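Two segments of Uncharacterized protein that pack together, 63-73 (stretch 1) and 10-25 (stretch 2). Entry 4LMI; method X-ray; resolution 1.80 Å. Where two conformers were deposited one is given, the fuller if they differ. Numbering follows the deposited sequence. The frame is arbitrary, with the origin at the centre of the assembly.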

ATOM      1  N   GLY B  63     -12.040 -18.288 -11.056  1.00 44.09           N
ATOM      2  CA  GLY B  63     -11.877 -17.282 -12.107  1.00 47.41           C
ATOM      3  C   GLY B  63     -10.468 -17.173 -12.659  1.00 47.52           C
ATOM      4  O   GLY B  63      -9.538 -17.810 -12.155  1.00 47.82           O
ATOM      5  N   ASP B  64     -10.319 -16.347 -13.693  1.00 47.99           N
ATOM      6  CA  ASP B  64      -9.059 -16.205 -14.418  1.00 59.64           C
ATOM      7  C   ASP B  64      -8.461 -14.816 -14.196  1.00 66.92           C
ATOM      8  O   ASP B  64      -8.791 -13.860 -14.906  1.00 81.76           O
ATOM      9  CB  ASP B  64      -9.273 -16.482 -15.913  1.00 72.44           C
ATOM     10  CG  ASP B  64      -7.990 -16.376 -16.725  1.00 78.53           C
ATOM     11  OD1 ASP B  64      -6.917 -16.788 -16.230  1.00 86.15           O
ATOM     12  OD2 ASP B  64      -8.061 -15.883 -17.871  1.00 80.99           O
ATOM     13  N   TRP B  65      -7.588 -14.718 -13.197  1.00 52.28           N
ATOM     14  CA  TRP B  65      -6.989 -13.446 -12.795  1.00 48.21           C
ATOM     15  C   TRP B  65      -5.560 -13.323 -13.240  1.00 46.67           C
ATOM     16  O   TRP B  65      -4.890 -14.322 -13.504  1.00 45.56           O
ATOM     17  CB  TRP B  65      -7.084 -13.273 -11.281  1.00 45.60           C
ATOM     18  CG  TRP B  65      -6.493 -14.436 -10.528  1.00 43.58           C
ATOM     19  CD1 TRP B  65      -7.158 -15.553 -10.029  1.00 40.79           C
ATOM     20  CD2 TRP B  65      -5.079 -14.646 -10.184  1.00 39.76           C
ATOM     21  NE1 TRP B  65      -6.280 -16.407  -9.412  1.00 44.63           N
ATOM     22  CE2 TRP B  65      -5.017 -15.924  -9.471  1.00 41.84           C
ATOM     23  CE3 TRP B  65      -3.903 -13.931 -10.390  1.00 41.50           C
ATOM     24  CZ2 TRP B  65      -3.823 -16.443  -8.994  1.00 41.15           C
ATOM     25  CZ3 TRP B  65      -2.705 -14.463  -9.900  1.00 40.35           C
ATOM     26  CH2 TRP B  65      -2.669 -15.687  -9.219  1.00 38.11           C
ATOM     27  N   GLN B  66      -5.082 -12.086 -13.312  1.00 46.55           N
ATOM     28  CA  GLN B  66      -3.728 -11.799 -13.760  1.00 43.89           C
ATOM     29  C   GLN B  66      -3.203 -10.593 -12.998  1.00 40.02           C
ATOM     30  O   GLN B  66      -3.930  -9.622 -12.791  1.00 42.35           O
ATOM     31  CB  GLN B  66      -3.731 -11.510 -15.265  1.00 50.42           C
ATOM     32  CG  GLN B  66      -2.355 -11.421 -15.911  1.00 53.81           C
ATOM     33  CD  GLN B  66      -1.696 -12.777 -16.115  1.00 59.16           C
ATOM     34  OE1 GLN B  66      -0.471 -12.889 -16.085  1.00 60.10           O
ATOM     35  NE2 GLN B  66      -2.505 -13.812 -16.327  1.00 61.96           N
ATOM     36  N   LEU B  67      -1.947 -10.657 -12.568  1.00 35.28           N
ATOM     37  CA  LEU B  67      -1.328  -9.513 -11.907  1.00 33.51           C
ATOM     38  C   LEU B  67      -0.043  -9.070 -12.594  1.00 33.18           C
ATOM     39  O   LEU B  67       0.652  -9.868 -13.224  1.00 35.62           O
ATOM     40  CB  LEU B  67      -1.107  -9.774 -10.405  1.00 36.13           C
ATOM     41  CG  LEU B  67      -0.262 -10.948  -9.918  1.00 38.12           C
ATOM     42  CD1 LEU B  67       1.208 -10.563  -9.830  1.00 40.44           C
ATOM     43  CD2 LEU B  67      -0.764 -11.404  -8.555  1.00 41.56           C
ATOM     44  N   THR B  68       0.232  -7.775 -12.485  1.00 30.55           N
ATOM     45  CA  THR B  68       1.464  -7.174 -12.973  1.00 32.08           C
ATOM     46  C   THR B  68       1.971  -6.253 -11.876  1.00 29.57           C
ATOM     47  O   THR B  68       1.252  -5.351 -11.438  1.00 29.39           O
ATOM     48  CB  THR B  68       1.225  -6.360 -14.260  1.00 32.40           C
ATOM     49  OG1 THR B  68       0.615  -7.198 -15.244  1.00 35.46           O
ATOM     50  CG2 THR B  68       2.537  -5.813 -14.812  1.00 33.04           C
ATOM     51  N   VAL B  69       3.198  -6.493 -11.422  1.00 28.65           N
ATOM     52  CA  VAL B  69       3.814  -5.656 -10.398  1.00 27.77           C
ATOM     53  C   VAL B  69       4.087  -4.257 -10.968  1.00 26.23           C
ATOM     54  O   VAL B  69       4.654  -4.125 -12.057  1.00 28.90           O
ATOM     55  CB  VAL B  69       5.115  -6.289  -9.861  1.00 26.36           C
ATOM     56  CG1 VAL B  69       5.859  -5.314  -8.958  1.00 26.52           C
ATOM     57  CG2 VAL B  69       4.813  -7.591  -9.118  1.00 25.73           C
ATOM     58  N   THR B  70       3.663  -3.226 -10.239  1.00 27.42           N
ATOM     59  CA  THR B  70       3.848  -1.832 -10.676  1.00 29.39           C
ATOM     60  C   THR B  70       4.866  -1.077  -9.824  1.00 27.45           C
ATOM     61  O   THR B  70       5.551  -0.172 -10.314  1.00 26.76           O
ATOM     62  CB  THR B  70       2.515  -1.057 -10.703  1.00 29.70           C
ATOM     63  OG1 THR B  70       1.814  -1.257  -9.466  1.00 29.21           O
ATOM     64  CG2 THR B  70       1.652  -1.545 -11.853  1.00 30.73           C
ATOM     65  N   ARG B  71       4.948  -1.444  -8.547  1.00 27.18           N
ATOM     66  CA  ARG B  71       5.975  -0.917  -7.651  1.00 24.83           C
ATOM     67  C   ARG B  71       6.438  -2.043  -6.762  1.00 23.86           C
ATOM     68  O   ARG B  71       5.643  -2.910  -6.384  1.00 23.81           O
ATOM     69  CB  ARG B  71       5.438   0.200  -6.754  1.00 25.29           C
ATOM     70  CG  ARG B  71       4.828   1.398  -7.460  1.00 26.68           C
ATOM     71  CD  ARG B  71       4.291   2.371  -6.424  1.00 27.38           C
ATOM     72  NE  ARG B  71       3.530   3.469  -7.012  1.00 31.80           N
ATOM     73  CZ  ARG B  71       2.270   3.389  -7.436  1.00 32.28           C
ATOM     74  NH1 ARG B  71       1.603   2.245  -7.358  1.00 29.92           N
ATOM     75  NH2 ARG B  71       1.676   4.467  -7.949  1.00 31.84           N
ATOM     76  N   LEU B  72       7.721  -2.029  -6.423  1.00 24.35           N
ATOM     77  CA  LEU B  72       8.258  -2.992  -5.470  1.00 24.93           C
ATOM     78  C   LEU B  72       9.319  -2.324  -4.603  1.00 25.51           C
ATOM     79  O   LEU B  72      10.415  -2.012  -5.072  1.00 26.81           O
ATOM     80  CB  LEU B  72       8.816  -4.230  -6.191  1.00 25.08           C
ATOM     81  CG  LEU B  72       9.023  -5.514  -5.367  1.00 27.21           C
ATOM     82  CD1 LEU B  72       9.122  -6.729  -6.276  1.00 28.95           C
ATOM     83  CD2 LEU B  72      10.246  -5.438  -4.455  1.00 31.37           C
ATOM     84  N   LEU B  73       8.981  -2.096  -3.336  1.00 24.11           N
ATOM     85  CA  LEU B  73       9.925  -1.521  -2.382  1.00 23.11           C
ATOM     86  C   LEU B  73      10.369  -2.577  -1.385  1.00 21.73           C
ATOM     87  O   LEU B  73       9.551  -3.370  -0.918  1.00 21.76           O
ATOM     88  CB  LEU B  73       9.300  -0.334  -1.641  1.00 25.53           C
ATOM     89  CG  LEU B  73       9.095   0.977  -2.407  1.00 25.51           C
ATOM     90  CD1 LEU B  73       7.959   0.883  -3.420  1.00 27.47           C
ATOM     91  CD2 LEU B  73       8.820   2.095  -1.411  1.00 26.71           C
TER
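Stretch 2 (10-25) TRALARKYFDTLNGRA

Stretch 2 is helical from Thr10 to Asn22, and the helix begins earlier in the chain. It lies along the strand of stretch 1, which runs to Leu73 and continues beyond it. The two run nearly antiparallel: their N-to-C directions differ by 158°, with a signed crossing angle of -158°. The axes come within 8.9 Å of each other. Leu67 CA is 6.2 Å from Asn22 CA, and Val69 CA is 7.6 Å from Phe18 CA. The C-terminal end of the helix therefore sits against Trp65 to Leu67, and Arg11 and Ala14 sit near Leu72. Together the stretches bury 744 Å².

The helix is held by regular backbone bonds, from Ala14 N to Thr10 O (2.8 Å) through Gly23 N to Asp19 O (3.0 Å). It closes with a Schellman motif. Arg24 has positive phi; Arg24 N donates to Leu21 O at 3.0 Å, and Ala25 N donates to Thr20 O at 2.8 Å. Thr20 OG1 donates to Lys16 O within the helix at 2.8 Å.

All the direct hydrogen bonds across the contact involve Asn22 or Arg24. Asn22 uses both ends of its amide. Asn22 OD1 accepts from Leu67 N at 3.0 Å, with a nearly straight N-H...O angle of 173°, so a strand backbone donor is satisfied by a helix side chain. Asn22 ND2 donates to Gln66 OE1 at 2.9 Å. Asn22 OD1 and Gln66 OE1 are 3.4 Å apart, but both are acceptors and do not bond.

Arg24 reaches back to stretch 1. Arg24 NH2 donates to Trp65 O at 2.5 Å, a very short bond. Arg24 NH1 makes a weak second bond to Trp65 O at 3.1 Å, with an angle of only 127°. The better bond of Arg24 NH1 is to Asn22 O, at 2.8 Å, within its own stretch. The Arg24 guanidinium also lies flat on Trp65, with planes 12° apart and centres 3.7 Å apart. Arg24 CZ is 3.7 Å from the centroid of the Trp65 six-membered ring, a cation-pi contact over the face. Asp64 OD1 is 3.9 Å from Arg24 NH2. This long salt bridge is charge attraction only, because no N-H points at the oxygen. Asp64 is poorly ordered.

Much of the rest is apolar packing. Trp65 CH2 lies 4.0 Å from Leu21 CG. Leu67 CD1 meets the edge of the Phe18 ring, 4.0 Å from Phe18 CD1, and Val69 CG2 is 3.8 Å from Phe18 CB. Leu72 CD2 packs on Ala14 CB at 4.1 Å. Two contacts involve polar groups. Leu21 O, which accepts from Arg24 N, lies at the edge of the Trp65 ring, 3.2 Å from Trp65 CH2. Leu72 CD1 lies over one face of the Arg15 guanidinium, 3.7 Å from Arg15 NE.

Leu72 O and Arg11 NH1 are 3.9 Å apart, and a water joins them. The water accepts from Arg11 NH1 at 2.9 Å and donates to Leu72 O at 2.8 Å. Arg11 NH1 is also hydrogen-bonded elsewhere in the structure.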

ATOM      1  N   THR B  10      15.218  -9.610   0.638  1.00 19.59           N
ATOM      2  CA  THR B  10      13.781  -9.343   0.637  1.00 19.45           C
ATOM      3  C   THR B  10      13.281  -8.941  -0.749  1.00 21.90           C
ATOM      4  O   THR B  10      12.227  -9.421  -1.197  1.00 22.93           O
ATOM      5  CB  THR B  10      13.453  -8.251   1.668  1.00 20.53           C
ATOM      6  OG1 THR B  10      13.733  -8.771   2.971  1.00 22.28           O
ATOM      7  CG2 THR B  10      11.983  -7.821   1.598  1.00 19.72           C
ATOM      8  N   ARG B  11      14.031  -8.073  -1.429  1.00 20.32           N
ATOM      9  CA  ARG B  11      13.656  -7.660  -2.784  1.00 21.25           C
ATOM     10  C   ARG B  11      13.504  -8.865  -3.720  1.00 22.71           C
ATOM     11  O   ARG B  11      12.489  -9.000  -4.408  1.00 24.13           O
ATOM     12  CB  ARG B  11      14.659  -6.659  -3.368  1.00 23.05           C
ATOM     13  CG  ARG B  11      14.138  -5.937  -4.608  1.00 23.02           C
ATOM     14  CD  ARG B  11      15.188  -5.052  -5.275  1.00 25.23           C
ATOM     15  NE  ARG B  11      15.876  -4.190  -4.313  1.00 24.25           N
ATOM     16  CZ  ARG B  11      15.376  -3.062  -3.814  1.00 24.64           C
ATOM     17  NH1 ARG B  11      14.178  -2.633  -4.198  1.00 24.68           N
ATOM     18  NH2 ARG B  11      16.077  -2.356  -2.929  1.00 25.91           N
ATOM     19  N   ALA B  12      14.513  -9.737  -3.731  1.00 23.36           N
ATOM     20  CA  ALA B  12      14.502 -10.934  -4.571  1.00 24.16           C
ATOM     21  C   ALA B  12      13.345 -11.853  -4.190  1.00 24.81           C
ATOM     22  O   ALA B  12      12.673 -12.414  -5.069  1.00 24.43           O
ATOM     23  CB  ALA B  12      15.836 -11.674  -4.470  1.00 27.20           C
ATOM     24  N   LEU B  13      13.091 -11.986  -2.886  1.00 23.11           N
ATOM     25  CA  LEU B  13      12.035 -12.872  -2.419  1.00 21.38           C
ATOM     26  C   LEU B  13      10.638 -12.347  -2.781  1.00 21.31           C
ATOM     27  O   LEU B  13       9.785 -13.123  -3.217  1.00 22.29           O
ATOM     28  CB  LEU B  13      12.162 -13.145  -0.914  1.00 23.17           C
ATOM     29  CG  LEU B  13      11.182 -14.166  -0.317  1.00 27.50           C
ATOM     30  CD1 LEU B  13      11.385 -15.555  -0.909  1.00 31.18           C
ATOM     31  CD2 LEU B  13      11.318 -14.216   1.196  1.00 28.77           C
ATOM     32  N   ALA B  14      10.418 -11.042  -2.614  1.00 21.80           N
ATOM     33  CA  ALA B  14       9.142 -10.406  -2.995  1.00 22.93           C
ATOM     34  C   ALA B  14       8.863 -10.573  -4.485  1.00 23.80           C
ATOM     35  O   ALA B  14       7.724 -10.833  -4.885  1.00 24.12           O
ATOM     36  CB  ALA B  14       9.138  -8.931  -2.625  1.00 24.39           C
ATOM     37  N   ARG B  15       9.902 -10.414  -5.305  1.00 22.70           N
ATOM     38  CA  ARG B  15       9.760 -10.615  -6.748  1.00 24.14           C
ATOM     39  C   ARG B  15       9.323 -12.053  -7.053  1.00 24.41           C
ATOM     40  O   ARG B  15       8.392 -12.269  -7.840  1.00 24.31           O
ATOM     41  CB  ARG B  15      11.055 -10.238  -7.495  1.00 25.99           C
ATOM     42  CG  ARG B  15      10.982 -10.404  -9.009  1.00 30.32           C
ATOM     43  CD  ARG B  15       9.969  -9.458  -9.651  1.00 37.47           C
ATOM     44  NE  ARG B  15      10.386  -8.058  -9.545  1.00 41.93           N
ATOM     45  CZ  ARG B  15       9.693  -7.020 -10.005  1.00 38.43           C
ATOM     46  NH1 ARG B  15       8.526  -7.207 -10.613  1.00 37.29           N
ATOM     47  NH2 ARG B  15      10.171  -5.790  -9.850  1.00 36.98           N
ATOM     48  N   LYS B  16       9.990 -13.021  -6.422  0.50 24.63           N
ATOM     49  CA  LYS B  16       9.677 -14.441  -6.603  0.50 24.65           C
ATOM     50  C   LYS B  16       8.269 -14.800  -6.129  0.50 24.13           C
ATOM     51  O   LYS B  16       7.590 -15.623  -6.748  0.50 24.08           O
ATOM     52  CB  LYS B  16      10.711 -15.319  -5.894  0.50 26.78           C
ATOM     53  CG  LYS B  16      12.045 -15.400  -6.613  0.50 31.64           C
ATOM     54  CD  LYS B  16      12.897 -16.544  -6.086  0.50 35.72           C
ATOM     55  CE  LYS B  16      14.300 -16.506  -6.673  0.50 39.40           C
ATOM     56  NZ  LYS B  16      15.066 -15.311  -6.223  0.50 33.00           N
ATOM     57  N   TYR B  17       7.845 -14.186  -5.027  1.00 22.54           N
ATOM     58  CA  TYR B  17       6.502 -14.406  -4.475  1.00 22.83           C
ATOM     59  C   TYR B  17       5.443 -14.056  -5.522  1.00 23.02           C
ATOM     60  O   TYR B  17       4.540 -14.855  -5.802  1.00 24.24           O
ATOM     61  CB  TYR B  17       6.317 -13.588  -3.191  1.00 21.15           C
ATOM     62  CG  TYR B  17       4.914 -13.578  -2.624  1.00 21.35           C
ATOM     63  CD1 TYR B  17       3.963 -12.670  -3.093  1.00 21.18           C
ATOM     64  CD2 TYR B  17       4.546 -14.449  -1.595  1.00 23.87           C
ATOM     65  CE1 TYR B  17       2.679 -12.647  -2.575  1.00 22.39           C
ATOM     66  CE2 TYR B  17       3.260 -14.430  -1.066  1.00 22.51           C
ATOM     67  CZ  TYR B  17       2.335 -13.524  -1.562  1.00 22.35           C
ATOM     68  OH  TYR B  17       1.063 -13.486  -1.052  1.00 23.02           O
ATOM     69  N   PHE B  18       5.580 -12.881  -6.128  1.00 22.67           N
ATOM     70  CA  PHE B  18       4.621 -12.465  -7.149  1.00 24.25           C
ATOM     71  C   PHE B  18       4.744 -13.216  -8.474  1.00 26.17           C
ATOM     72  O   PHE B  18       3.724 -13.502  -9.108  1.00 28.06           O
ATOM     73  CB  PHE B  18       4.597 -10.942  -7.305  1.00 22.71           C
ATOM     74  CG  PHE B  18       3.919 -10.261  -6.156  1.00 23.67           C
ATOM     75  CD1 PHE B  18       2.528 -10.147  -6.119  1.00 25.06           C
ATOM     76  CD2 PHE B  18       4.655  -9.799  -5.073  1.00 23.80           C
ATOM     77  CE1 PHE B  18       1.896  -9.554  -5.041  1.00 23.94           C
ATOM     78  CE2 PHE B  18       4.021  -9.208  -3.989  1.00 23.54           C
ATOM     79  CZ  PHE B  18       2.645  -9.088  -3.974  1.00 23.14           C
ATOM     80  N   ASP B  19       5.972 -13.545  -8.875  0.50 25.53           N
ATOM     81  CA  ASP B  19       6.199 -14.317 -10.102  0.50 25.46           C
ATOM     82  C   ASP B  19       5.615 -15.733 -10.012  0.50 24.73           C
ATOM     83  O   ASP B  19       4.942 -16.189 -10.941  0.50 25.03           O
ATOM     84  CB  ASP B  19       7.688 -14.351 -10.471  0.50 24.86           C
ATOM     85  CG  ASP B  19       8.195 -13.013 -10.998  0.50 28.08           C
ATOM     86  OD1 ASP B  19       7.371 -12.123 -11.295  0.50 28.66           O
ATOM     87  OD2 ASP B  19       9.426 -12.849 -11.124  0.50 29.10           O
ATOM     88  N   THR B  20       5.854 -16.414  -8.891  1.00 24.75           N
ATOM     89  CA  THR B  20       5.326 -17.772  -8.687  1.00 25.05           C
ATOM     90  C   THR B  20       3.817 -17.776  -8.445  1.00 25.65           C
ATOM     91  O   THR B  20       3.119 -18.691  -8.886  1.00 29.43           O
ATOM     92  CB  THR B  20       6.041 -18.543  -7.560  1.00 26.11           C
ATOM     93  OG1 THR B  20       5.912 -17.828  -6.325  1.00 22.75           O
ATOM     94  CG2 THR B  20       7.529 -18.763  -7.913  1.00 25.95           C
ATOM     95  N   LEU B  21       3.318 -16.754  -7.754  1.00 26.55           N
ATOM     96  CA  LEU B  21       1.871 -16.610  -7.564  1.00 25.41           C
ATOM     97  C   LEU B  21       1.163 -16.394  -8.900  1.00 26.23           C
ATOM     98  O   LEU B  21       0.212 -17.107  -9.229  1.00 27.73           O
ATOM     99  CB  LEU B  21       1.547 -15.467  -6.599  1.00 26.57           C
ATOM    100  CG  LEU B  21       0.056 -15.237  -6.298  1.00 28.57           C
ATOM    101  CD1 LEU B  21      -0.621 -16.502  -5.779  1.00 25.20           C
ATOM    102  CD2 LEU B  21      -0.119 -14.084  -5.318  1.00 31.36           C
ATOM    103  N   ASN B  22       1.628 -15.419  -9.676  1.00 28.76           N
ATOM    104  CA  ASN B  22       0.997 -15.140 -10.960  1.00 30.23           C
ATOM    105  C   ASN B  22       1.100 -16.329 -11.913  1.00 30.14           C
ATOM    106  O   ASN B  22       0.193 -16.586 -12.702  1.00 32.62           O
ATOM    107  CB  ASN B  22       1.579 -13.887 -11.606  1.00 30.26           C
ATOM    108  CG  ASN B  22       0.784 -13.444 -12.811  1.00 33.70           C
ATOM    109  OD1 ASN B  22      -0.431 -13.240 -12.730  1.00 34.51           O
ATOM    110  ND2 ASN B  22       1.462 -13.306 -13.943  1.00 36.98           N
ATOM    111  N   GLY B  23       2.205 -17.061 -11.813  1.00 29.35           N
ATOM    112  CA  GLY B  23       2.420 -18.246 -12.625  1.00 28.94           C
ATOM    113  C   GLY B  23       1.720 -19.482 -12.102  1.00 29.17           C
ATOM    114  O   GLY B  23       1.799 -20.533 -12.726  1.00 29.81           O
ATOM    115  N   ARG B  24       1.027 -19.364 -10.965  1.00 26.55           N
ATOM    116  CA  ARG B  24       0.389 -20.516 -10.304  1.00 28.46           C
ATOM    117  C   ARG B  24       1.386 -21.669 -10.163  1.00 26.13           C
ATOM    118  O   ARG B  24       1.040 -22.839 -10.351  1.00 27.95           O
ATOM    119  CB  ARG B  24      -0.871 -20.986 -11.062  1.00 28.73           C
ATOM    120  CG  ARG B  24      -2.084 -20.074 -10.957  1.00 34.00           C
ATOM    121  CD  ARG B  24      -2.078 -19.009 -12.036  1.00 40.84           C
ATOM    122  NE  ARG B  24      -3.400 -18.416 -12.227  1.00 42.71           N
ATOM    123  CZ  ARG B  24      -3.621 -17.212 -12.750  1.00 44.31           C
ATOM    124  NH1 ARG B  24      -2.606 -16.442 -13.136  1.00 39.50           N
ATOM    125  NH2 ARG B  24      -4.865 -16.770 -12.879  1.00 43.29           N
ATOM    126  N   ALA B  25       2.629 -21.319  -9.845  1.00 27.12           N
ATOM    127  CA  ALA B  25       3.704 -22.294  -9.715  1.00 27.98           C
ATOM    128  C   ALA B  25       3.721 -22.761  -8.267  1.00 27.09           C
ATOM    129  O   ALA B  25       4.530 -22.301  -7.458  1.00 27.63           O
ATOM    130  CB  ALA B  25       5.033 -21.668 -10.117  1.00 27.49           C
TER
HETATM  131  O   HOH W   1      12.541  -3.198  -6.539  1.00 29.13           O